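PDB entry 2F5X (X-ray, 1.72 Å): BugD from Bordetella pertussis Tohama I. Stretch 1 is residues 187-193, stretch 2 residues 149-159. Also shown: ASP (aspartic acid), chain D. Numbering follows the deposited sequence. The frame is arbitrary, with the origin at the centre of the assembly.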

# COMPACT_ATOMS: atom_id res chain seq x y z
N ASP A 187 -11.23 14.02 8.39
CA ASP A 187 -10.98 13.83 9.82
C ASP A 187 -10.03 12.70 10.18
O ASP A 187 -9.16 12.87 11.02
CB ASP A 187 -12.28 13.62 10.60
CG ASP A 187 -13.24 14.77 10.44
OD1 ASP A 187 -12.81 15.93 10.31
OD2 ASP A 187 -14.47 14.60 10.44
N LEU A 188 -10.23 11.54 9.55
CA LEU A 188 -9.66 10.28 10.03
C LEU A 188 -9.12 9.49 8.85
O LEU A 188 -9.71 9.52 7.77
CB LEU A 188 -10.79 9.50 10.71
CG LEU A 188 -10.54 8.14 11.35
CD1 LEU A 188 -9.64 8.30 12.58
CD2 LEU A 188 -11.88 7.51 11.71
N MSE A 189 -8.00 8.78 9.04
CA MSE A 189 -7.44 7.96 7.96
C MSE A 189 -6.58 6.84 8.51
O MSE A 189 -5.93 7.00 9.53
CB MSE A 189 -6.56 8.84 7.06
CG MSE A 189 -5.93 8.13 5.89
SE MSE A 189 -5.28 9.42 4.58
CE MSE A 189 -3.65 10.11 5.43
N CYS A 190 -6.58 5.70 7.82
CA CYS A 190 -5.56 4.68 8.04
C CYS A 190 -4.61 4.72 6.87
O CYS A 190 -5.05 4.67 5.72
CB CYS A 190 -6.20 3.30 8.10
SG CYS A 190 -5.11 1.96 8.69
N ASP A 191 -3.32 4.83 7.15
CA ASP A 191 -2.34 5.06 6.07
C ASP A 191 -1.00 4.40 6.45
O ASP A 191 -0.77 4.08 7.63
CB ASP A 191 -2.25 6.58 5.82
CG ASP A 191 -1.37 6.97 4.63
OD1 ASP A 191 -1.03 6.16 3.73
OD2 ASP A 191 -1.01 8.16 4.51
N GLN A 192 -0.16 4.16 5.46
CA GLN A 192 1.10 3.43 5.67
C GLN A 192 2.17 4.31 6.29
O GLN A 192 2.19 5.51 6.04
CB GLN A 192 1.61 2.89 4.34
CG GLN A 192 0.69 1.83 3.74
CD GLN A 192 0.92 1.72 2.25
OE1 GLN A 192 0.12 2.20 1.45
NE2 GLN A 192 2.03 1.12 1.88
N THR A 193 3.04 3.70 7.11
CA THR A 193 4.12 4.45 7.77
C THR A 193 5.10 5.12 6.80
O THR A 193 5.75 6.10 7.16
CB THR A 193 4.90 3.56 8.77
OG1 THR A 193 5.43 2.41 8.11
CG2 THR A 193 3.95 3.01 9.84
N ASP D . -0.33 3.13 -1.34
CA ASP D . -1.24 4.21 -1.83
C ASP D . -0.47 5.43 -2.29
O ASP D . -1.01 6.55 -2.32
CB ASP D . -2.23 4.60 -0.74
CG ASP D . -3.19 3.49 -0.41
OD1 ASP D . -3.90 3.62 0.62
OD2 ASP D . -3.30 2.46 -1.12
OXT ASP D . 0.71 5.29 -2.63
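Stretch 2 149-159: AASHLCGTMLV

Stretch 2 is a helix, from Ala150 through Val159 and beyond, and it packs across the short strand Leu188 to Gln192. The two axes approach to 7.1 Å, and their N-to-C directions make an angle of 129°, so the helix runs obliquely against the strand, nearer antiparallel than parallel. The start of the helix therefore lies by the end of the strand, and Leu158, further along, meets Leu188. The backbones come closest at Cys190 and Ser151, whose CA atoms are 5.3 Å apart.

The strand's alternation sets the pattern: Leu188 and Cys190 point their CB atoms toward the helix, whereas Asp191 points away. On the helix, Ala150, Cys154 and Leu158 recur every four residues and point toward the strand. At the centre, Cys190 SG and Cys154 SG form a disulfide of 2.1 Å with chi3 of 68°. Both cysteines have chi1 in the t well (-169° and -175°), which sets each SG anti to its own backbone N; with both CB atoms directed toward the opposite stretch, the two sulfurs come within bonding distance. Beside this link, Gly155 presents only backbone, its N 4.4 Å from Cys190 CB.

At one end of the contact, Leu188 CD2 lies 4.1 Å from Leu158 CD2. Both leucines are t at chi1 and p at chi2, and with both CB atoms directed toward the other stretch their apolar ends meet in a buried setting. At the other end Gln192 has its CB directed sideways, but chi1 m and chi2 t bring the amide nearer the helix, with OE1 3.7 Å from Ala150 CB. The methyl of Ala150, which has no polar group of its own, packs against the amide, while the same OE1 accepts a hydrogen bond from the bound aspartic acid, ASP N lying 3.0 Å from Gln192 OE1.

The helix start holds the ligand's side-chain carboxylate. In the first turn, backbone NH groups have no preceding turn to supply acceptors: Ala150 N donates to ASP OD2 at 2.8 Å and Ser151 N to ASP OD1 at 2.8 Å. Ser151 adopts chi1 p (53°), placing its OG 2.7 Å from ASP OD1, to which it also donates. A short hydroxyl side chain thus reinforces its own backbone NH. Ser151 CB meanwhile sits 3.1 Å from Cys190 O.

No direct hydrogen bond joins the stretches. Instead a water donates to Ser151 O at 2.9 Å and accepts from Cys190 N at 3.0 Å, bridging the two backbones near their closest approach. The disulfide is the covalent tie, and the ligand adds a further noncovalent link between the helix start and Gln192.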

# COMPACT_ATOMS: atom_id res chain seq x y z
N ALA A 149 -7.60 0.33 -2.42
CA ALA A 149 -6.39 0.88 -1.81
C ALA A 149 -6.08 0.21 -0.47
O ALA A 149 -6.94 -0.45 0.11
CB ALA A 149 -6.53 2.40 -1.63
N ALA A 150 -4.86 0.41 0.02
CA ALA A 150 -4.47 -0.06 1.35
C ALA A 150 -5.31 0.66 2.41
O ALA A 150 -5.83 0.04 3.35
CB ALA A 150 -2.98 0.20 1.59
N SER A 151 -5.45 1.97 2.23
CA SER A 151 -6.24 2.78 3.14
C SER A 151 -7.72 2.41 3.08
O SER A 151 -8.44 2.60 4.05
CB SER A 151 -6.05 4.28 2.84
OG SER A 151 -6.29 4.56 1.47
N HIS A 152 -8.16 1.87 1.94
CA HIS A 152 -9.53 1.38 1.81
C HIS A 152 -9.73 0.09 2.61
O HIS A 152 -10.72 -0.04 3.34
CB HIS A 152 -9.91 1.16 0.34
CG HIS A 152 -11.18 0.40 0.17
ND1 HIS A 152 -11.21 -0.93 -0.21
CD2 HIS A 152 -12.48 0.77 0.33
CE1 HIS A 152 -12.47 -1.34 -0.25
NE2 HIS A 152 -13.26 -0.33 0.07
N LEU A 153 -8.80 -0.85 2.46
CA LEU A 153 -8.85 -2.11 3.21
C LEU A 153 -8.86 -1.85 4.72
O LEU A 153 -9.74 -2.33 5.44
CB LEU A 153 -7.67 -3.02 2.82
CG LEU A 153 -7.43 -4.24 3.73
CD1 LEU A 153 -8.64 -5.20 3.70
CD2 LEU A 153 -6.17 -4.96 3.33
N CYS A 154 -7.90 -1.07 5.19
CA CYS A 154 -7.81 -0.78 6.61
C CYS A 154 -9.02 0.01 7.09
O CYS A 154 -9.56 -0.28 8.15
CB CYS A 154 -6.53 -0.04 6.94
SG CYS A 154 -6.25 0.24 8.70
N GLY A 155 -9.46 0.98 6.29
CA GLY A 155 -10.65 1.76 6.62
C GLY A 155 -11.89 0.89 6.75
O GLY A 155 -12.71 1.10 7.65
N THR A 156 -12.02 -0.10 5.86
CA THR A 156 -13.14 -1.02 5.91
C THR A 156 -13.09 -1.81 7.21
O THR A 156 -14.11 -1.95 7.91
CB THR A 156 -13.11 -1.98 4.69
OG1 THR A 156 -13.41 -1.24 3.50
CG2 THR A 156 -14.25 -2.99 4.77
N MSE A 157 -11.91 -2.30 7.55
CA MSE A 157 -11.72 -3.07 8.78
C MSE A 157 -12.02 -2.21 10.00
O MSE A 157 -12.63 -2.67 10.97
CB MSE A 157 -10.31 -3.64 8.83
CG MSE A 157 -10.10 -4.74 7.80
SE MSE A 157 -8.25 -5.24 7.67
CE MSE A 157 -7.96 -5.77 9.55
N LEU A 158 -11.62 -0.94 9.94
CA LEU A 158 -11.81 -0.04 11.06
C LEU A 158 -13.30 0.24 11.32
O LEU A 158 -13.76 0.09 12.45
CB LEU A 158 -11.04 1.27 10.85
CG LEU A 158 -11.17 2.32 11.96
CD1 LEU A 158 -10.59 1.81 13.30
CD2 LEU A 158 -10.49 3.63 11.55
N VAL A 159 -14.05 0.60 10.28
CA VAL A 159 -15.47 0.90 10.48
C VAL A 159 -16.25 -0.35 10.88
O VAL A 159 -17.19 -0.28 11.67
CB VAL A 159 -16.13 1.64 9.29
CG1 VAL A 159 -15.40 2.95 9.01
CG2 VAL A 159 -16.21 0.75 8.02
O HOH W 1 -8.58 4.94 5.76